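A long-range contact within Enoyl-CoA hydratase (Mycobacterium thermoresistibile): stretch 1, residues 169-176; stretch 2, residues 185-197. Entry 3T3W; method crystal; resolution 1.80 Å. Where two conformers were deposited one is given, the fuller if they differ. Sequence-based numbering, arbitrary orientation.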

ATOM      1  N   TRP F 169      -0.112  14.915   4.340  1.00  6.59           N
ATOM      2  CA  TRP F 169       0.805  14.298   5.297  1.00  7.07           C
ATOM      3  C   TRP F 169       1.101  15.214   6.458  1.00  7.46           C
ATOM      4  O   TRP F 169       1.211  14.763   7.619  1.00  8.41           O
ATOM      5  CB  TRP F 169       2.108  13.983   4.581  1.00  6.72           C
ATOM      6  CG  TRP F 169       1.925  13.013   3.434  1.00  6.56           C
ATOM      7  CD1 TRP F 169       1.683  13.321   2.123  1.00  6.39           C
ATOM      8  CD2 TRP F 169       1.898  11.561   3.520  1.00  6.49           C
ATOM      9  NE1 TRP F 169       1.532  12.188   1.375  1.00  6.49           N
ATOM     10  CE2 TRP F 169       1.621  11.078   2.172  1.00  6.45           C
ATOM     11  CE3 TRP F 169       2.055  10.635   4.553  1.00  6.85           C
ATOM     12  CZ2 TRP F 169       1.573   9.737   1.878  1.00  6.59           C
ATOM     13  CZ3 TRP F 169       2.015   9.260   4.242  1.00  6.86           C
ATOM     14  CH2 TRP F 169       1.760   8.825   2.935  1.00  6.91           C
ATOM     15  N   GLU F 170       1.193  16.500   6.174  1.00  7.66           N
ATOM     16  CA  GLU F 170       1.646  17.509   7.154  1.00  8.52           C
ATOM     17  C   GLU F 170       0.514  18.077   8.015  1.00  8.56           C
ATOM     18  O   GLU F 170       0.700  18.372   9.201  1.00  8.61           O
ATOM     19  CB  GLU F 170       2.346  18.636   6.415  1.00  8.72           C
ATOM     20  CG  GLU F 170       3.624  18.206   5.720  1.00  9.41           C
ATOM     21  CD  GLU F 170       4.833  18.055   6.625  1.00 10.14           C
ATOM     22  OE1 GLU F 170       4.778  18.458   7.818  1.00 10.03           O
ATOM     23  OE2 GLU F 170       5.867  17.586   6.090  1.00 10.57           O
ATOM     24  N   LEU F 171      -0.651  18.227   7.400  1.00  8.17           N
ATOM     25  CA  LEU F 171      -1.801  18.909   7.987  1.00  8.24           C
ATOM     26  C   LEU F 171      -2.977  17.999   8.342  1.00  8.23           C
ATOM     27  O   LEU F 171      -3.864  18.412   9.108  1.00  8.76           O
ATOM     28  CB  LEU F 171      -2.270  20.007   7.030  1.00  7.97           C
ATOM     29  CG  LEU F 171      -1.255  21.039   6.580  1.00  8.07           C
ATOM     30  CD1 LEU F 171      -1.817  21.910   5.435  1.00  8.40           C
ATOM     31  CD2 LEU F 171      -0.798  21.910   7.754  1.00  7.93           C
ATOM     32  N   GLY F 172      -2.986  16.794   7.784  1.00  7.80           N
ATOM     33  CA  GLY F 172      -4.168  15.940   7.758  1.00  8.05           C
ATOM     34  C   GLY F 172      -5.071  16.350   6.581  1.00  7.66           C
ATOM     35  O   GLY F 172      -5.008  17.508   6.104  1.00  7.54           O
ATOM     36  N   PRO F 173      -5.962  15.454   6.145  1.00  7.65           N
ATOM     37  CA  PRO F 173      -6.740  15.724   4.930  1.00  7.76           C
ATOM     38  C   PRO F 173      -7.757  16.849   5.071  1.00  7.61           C
ATOM     39  O   PRO F 173      -7.952  17.617   4.113  1.00  7.09           O
ATOM     40  CB  PRO F 173      -7.437  14.380   4.649  1.00  8.03           C
ATOM     41  CG  PRO F 173      -7.402  13.642   5.978  1.00  8.47           C
ATOM     42  CD  PRO F 173      -6.110  14.054   6.582  1.00  8.39           C
ATOM     43  N   ARG F 174      -8.405  16.954   6.229  1.00  7.64           N
ATOM     44  CA  ARG F 174      -9.469  17.962   6.362  1.00  7.88           C
ATOM     45  C   ARG F 174      -8.869  19.365   6.357  1.00  8.17           C
ATOM     46  O   ARG F 174      -9.434  20.280   5.724  1.00  8.15           O
ATOM     47  CB  ARG F 174     -10.300  17.700   7.614  1.00  8.25           C
ATOM     48  CG  ARG F 174     -11.200  16.473   7.432  1.00  8.28           C
ATOM     49  CD  ARG F 174     -12.179  16.280   8.556  1.00  8.46           C
ATOM     50  NE  ARG F 174     -12.927  15.024   8.350  1.00  8.57           N
ATOM     51  CZ  ARG F 174     -13.933  14.881   7.498  1.00  8.37           C
ATOM     52  NH1 ARG F 174     -14.366  15.910   6.808  1.00  8.72           N
ATOM     53  NH2 ARG F 174     -14.528  13.714   7.348  1.00  8.54           N
ATOM     54  N   LYS F 175      -7.758  19.559   7.078  1.00  8.24           N
ATOM     55  CA  LYS F 175      -7.099  20.893   7.085  1.00  8.71           C
ATOM     56  C   LYS F 175      -6.499  21.198   5.699  1.00  7.96           C
ATOM     57  O   LYS F 175      -6.608  22.318   5.208  1.00  7.48           O
ATOM     58  CB  LYS F 175      -6.045  21.005   8.181  1.00  9.96           C
ATOM     59  CG  LYS F 175      -5.649  22.483   8.405  1.00 11.34           C
ATOM     60  CD  LYS F 175      -4.965  22.797   9.739  1.00 13.70           C
ATOM     61  CE  LYS F 175      -5.760  22.479  10.975  1.00 13.04           C
ATOM     62  NZ  LYS F 175      -6.600  23.563  11.545  1.00 13.20           N
ATOM     63  N   ALA F 176      -5.923  20.174   5.067  1.00  7.01           N
ATOM     64  CA  ALA F 176      -5.374  20.320   3.735  1.00  6.76           C
ATOM     65  C   ALA F 176      -6.429  20.830   2.754  1.00  6.80           C
ATOM     66  O   ALA F 176      -6.171  21.791   1.977  1.00  6.55           O
ATOM     67  CB  ALA F 176      -4.696  19.007   3.237  1.00  6.31           C
ATOM     68  N   ALA F 185      -4.523  31.568   5.034  1.00 11.26           N
ATOM     69  CA  ALA F 185      -3.238  31.351   5.708  1.00 11.37           C
ATOM     70  C   ALA F 185      -3.487  30.683   7.055  1.00 11.18           C
ATOM     71  O   ALA F 185      -4.579  30.820   7.614  1.00 11.85           O
ATOM     72  CB  ALA F 185      -2.528  32.686   5.891  1.00 11.78           C
ATOM     73  N   MET F 186      -2.495  29.945   7.533  1.00 10.53           N
ATOM     74  CA  MET F 186      -2.424  29.379   8.868  1.00 10.71           C
ATOM     75  C   MET F 186      -1.284  30.011   9.666  1.00 11.18           C
ATOM     76  O   MET F 186      -0.166  30.188   9.162  1.00 10.56           O
ATOM     77  CB  MET F 186      -2.136  27.877   8.764  1.00 10.99           C
ATOM     78  CG  MET F 186      -3.217  27.123   7.969  1.00 11.43           C
ATOM     79  SD  MET F 186      -2.722  25.394   7.699  1.00 13.28           S
ATOM     80  CE  MET F 186      -1.496  25.608   6.460  1.00 12.89           C
ATOM     81  N   THR F 187      -1.562  30.363  10.904  1.00 11.29           N
ATOM     82  CA  THR F 187      -0.512  30.831  11.803  1.00 11.81           C
ATOM     83  C   THR F 187       0.419  29.682  12.205  1.00 11.34           C
ATOM     84  O   THR F 187       0.101  28.498  12.073  1.00 10.74           O
ATOM     85  CB  THR F 187      -1.077  31.421  13.089  1.00 12.63           C
ATOM     86  OG1 THR F 187      -1.739  30.382  13.813  1.00 12.86           O
ATOM     87  CG2 THR F 187      -1.991  32.616  12.799  1.00 13.37           C
ATOM     88  N   ALA F 188       1.593  30.063  12.684  1.00 11.62           N
ATOM     89  CA  ALA F 188       2.572  29.123  13.235  1.00 11.74           C
ATOM     90  C   ALA F 188       1.940  28.240  14.301  1.00 12.39           C
ATOM     91  O   ALA F 188       2.182  27.033  14.329  1.00 11.60           O
ATOM     92  CB  ALA F 188       3.792  29.897  13.774  1.00 11.07           C
ATOM     93  N   GLU F 189       1.116  28.829  15.168  1.00 13.87           N
ATOM     94  CA  GLU F 189       0.485  28.055  16.248  1.00 15.85           C
ATOM     95  C   GLU F 189      -0.447  27.016  15.647  1.00 14.40           C
ATOM     96  O   GLU F 189      -0.443  25.854  16.061  1.00 13.46           O
ATOM     97  CB  GLU F 189      -0.234  28.994  17.240  1.00 20.58           C
ATOM     98  CG  GLU F 189      -1.166  28.328  18.234  1.00 25.35           C
ATOM     99  CD  GLU F 189      -2.016  29.320  19.059  1.00 31.78           C
ATOM    100  OE1 GLU F 189      -2.689  30.212  18.487  1.00 38.31           O
ATOM    101  OE2 GLU F 189      -2.031  29.196  20.297  1.00 37.14           O
ATOM    102  N   GLU F 190      -1.197  27.400  14.628  1.00 13.63           N
ATOM    103  CA  GLU F 190      -2.104  26.445  13.975  1.00 13.63           C
ATOM    104  C   GLU F 190      -1.376  25.265  13.353  1.00 13.03           C
ATOM    105  O   GLU F 190      -1.795  24.118  13.523  1.00 13.01           O
ATOM    106  CB  GLU F 190      -3.019  27.152  12.943  1.00 14.00           C
ATOM    107  CG  GLU F 190      -3.973  26.165  12.297  1.00 14.78           C
ATOM    108  CD  GLU F 190      -4.916  26.788  11.276  1.00 15.81           C
ATOM    109  OE1 GLU F 190      -4.852  28.014  11.044  1.00 14.95           O
ATOM    110  OE2 GLU F 190      -5.775  26.028  10.762  1.00 17.43           O
ATOM    111  N   VAL F 191      -0.281  25.509  12.625  1.00 12.60           N
ATOM    112  CA  VAL F 191       0.467  24.410  12.025  1.00 12.57           C
ATOM    113  C   VAL F 191       1.247  23.636  13.059  1.00 12.14           C
ATOM    114  O   VAL F 191       1.486  22.468  12.857  1.00 12.44           O
ATOM    115  CB  VAL F 191       1.367  24.807  10.804  1.00 13.47           C
ATOM    116  CG1 VAL F 191       0.468  25.447   9.715  1.00 14.92           C
ATOM    117  CG2 VAL F 191       2.419  25.807  11.173  1.00 13.20           C
ATOM    118  N   ALA F 192       1.663  24.252  14.166  1.00 11.69           N
ATOM    119  CA  ALA F 192       2.283  23.471  15.233  1.00 12.05           C
ATOM    120  C   ALA F 192       1.285  22.398  15.789  1.00 12.24           C
ATOM    121  O   ALA F 192       1.699  21.297  16.140  1.00 12.01           O
ATOM    122  CB  ALA F 192       2.767  24.403  16.375  1.00 12.27           C
ATOM    123  N   GLN F 193      -0.009  22.720  15.821  1.00 12.88           N
ATOM    124  CA  GLN F 193      -1.029  21.794  16.341  0.50 13.72           C
ATOM    125  C   GLN F 193      -1.155  20.526  15.493  1.00 13.04           C
ATOM    126  O   GLN F 193      -1.520  19.455  16.006  1.00 13.52           O
ATOM    127  CB  GLN F 193      -2.394  22.473  16.427  0.50 15.23           C
ATOM    128  CG  GLN F 193      -2.526  23.526  17.497  0.50 17.10           C
ATOM    129  CD  GLN F 193      -3.895  24.191  17.502  0.50 18.99           C
ATOM    130  OE1 GLN F 193      -4.443  24.572  16.447  0.50 20.86           O
ATOM    131  NE2 GLN F 193      -4.453  24.350  18.684  0.50 20.49           N
ATOM    132  N   THR F 194      -0.868  20.626  14.187  1.00 11.81           N
ATOM    133  CA  THR F 194      -0.939  19.472  13.294  1.00 11.67           C
ATOM    134  C   THR F 194       0.353  18.661  13.305  1.00 12.19           C
ATOM    135  O   THR F 194       0.376  17.545  12.802  1.00 12.86           O
ATOM    136  CB  THR F 194      -1.229  19.869  11.815  1.00 11.63           C
ATOM    137  OG1 THR F 194      -0.063  20.488  11.235  1.00 11.39           O
ATOM    138  CG2 THR F 194      -2.423  20.831  11.689  1.00 11.83           C
ATOM    139  N   GLY F 195       1.416  19.243  13.845  1.00 12.09           N
ATOM    140  CA  GLY F 195       2.729  18.621  13.883  1.00 12.35           C
ATOM    141  C   GLY F 195       3.667  19.040  12.764  1.00 11.66           C
ATOM    142  O   GLY F 195       4.868  18.676  12.787  1.00 13.35           O
ATOM    143  N   MET F 196       3.157  19.826  11.807  1.00 10.10           N
ATOM    144  CA  MET F 196       3.951  20.290  10.695  1.00  9.73           C
ATOM    145  C   MET F 196       5.146  21.160  11.179  1.00  9.98           C
ATOM    146  O   MET F 196       6.210  21.162  10.602  1.00  9.47           O
ATOM    147  CB  MET F 196       3.080  21.101   9.733  1.00  9.97           C
ATOM    148  CG  MET F 196       3.914  21.855   8.721  1.00 10.36           C
ATOM    149  SD  MET F 196       2.902  22.615   7.462  1.00 10.74           S
ATOM    150  CE  MET F 196       3.946  24.022   7.020  1.00 11.38           C
ATOM    151  N   VAL F 197       4.912  21.955  12.204  1.00 10.53           N
ATOM    152  CA  VAL F 197       5.952  22.758  12.849  1.00 10.35           C
ATOM    153  C   VAL F 197       6.299  22.094  14.194  1.00 11.13           C
ATOM    154  O   VAL F 197       5.399  21.789  15.005  1.00 11.93           O
ATOM    155  CB  VAL F 197       5.479  24.239  12.981  1.00 11.44           C
ATOM    156  CG1 VAL F 197       6.258  24.989  14.054  1.00 11.86           C
ATOM    157  CG2 VAL F 197       5.560  24.934  11.598  1.00 10.37           C
TER
HETATM  158  O   HOH W   1      -4.463  23.109  13.875  1.00 17.41           O

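What fills the hollow on the inner side of the second stretch? The bump is L171, a buried leucine near the end of the first helix. Its CA-to-CB bond runs sideways to the other stretch, but with chi1 in the m well and chi2 in t the branched tip comes nearer. The hollow is lined by M186, V191 and M196, side chains drawn from the strand, the helix and the segment beyond it. L171 CD1 lies 3.9 Å from M186 CE, while L171 CD2 lies 4.2 Å from V191 CG1 and 3.8 Å from M196 SD. Both methyls of the leucine rest on M186, and CD2 reaches V191 and M196 as well, at distances typical of apolar side chains in van der Waals contact.

How do the two methionines shape that hollow? M186 points toward the first stretch, and its chain bends at the end, with chi3 at -74°, so that its CE methyl comes up to the leucine. Its sulfur is also covered: K175 CD sits 4.0 Å from M186 SD, so one methionine touches both L171 and the aliphatic part of the lysine. M196 is built differently. Its CB also starts toward the first stretch, but all three chi angles are t, and the extended chain leads away, passing L171 with its sulfur. Where its backbone begins, the carboxylate of E170 settles close by, with E170 OE1 3.5 Å from M196 CA and 3.6 Å from M196 CG. Both oxygens of that carboxylate are hydrogen-bonded elsewhere in the structure.

What does T194 do where the backbones draw close? The CA atoms of L171 and T194 are 5.4 Å apart, and T194 points toward the first stretch, wedging a small side chain into the narrow space. Its methyl occupies a notch between backbone and lysine: T194 CG2 is 3.8 Å from L171 O and 3.8 Å from K175 CD. Its hydroxyl lies 3.0 Å from two carbonyl oxygens, T194 OG1 to E170 O across the contact and T194 OG1 to V191 O within its own stretch. One proton cannot serve both fully, and which oxygen receives it is open. Just beyond, G195 turns the chain with positive phi in a Schellman motif, bringing M196 round to face E170, their CA atoms 5.1 Å apart.

How does K175 close the outer side of the contact? It projects toward the second stretch, its methylenes lying against M186 and T194 before the chain ends at a charge. There K175 NZ meets E190 OE2 at 2.7 Å, a salt bridge that is also a hydrogen bond. The CA-to-CB bond of E190 runs sideways to the first stretch, yet a fully extended chain, with chi1 and chi2 both t, carries its carboxylate to the lysine. A water joins the same corner, donating to E190 O at 2.9 Å and to Q193 OE1 at 3.0 Å, measured from its oxygen, while accepting a weak bond from K175 NZ at 3.2 Å.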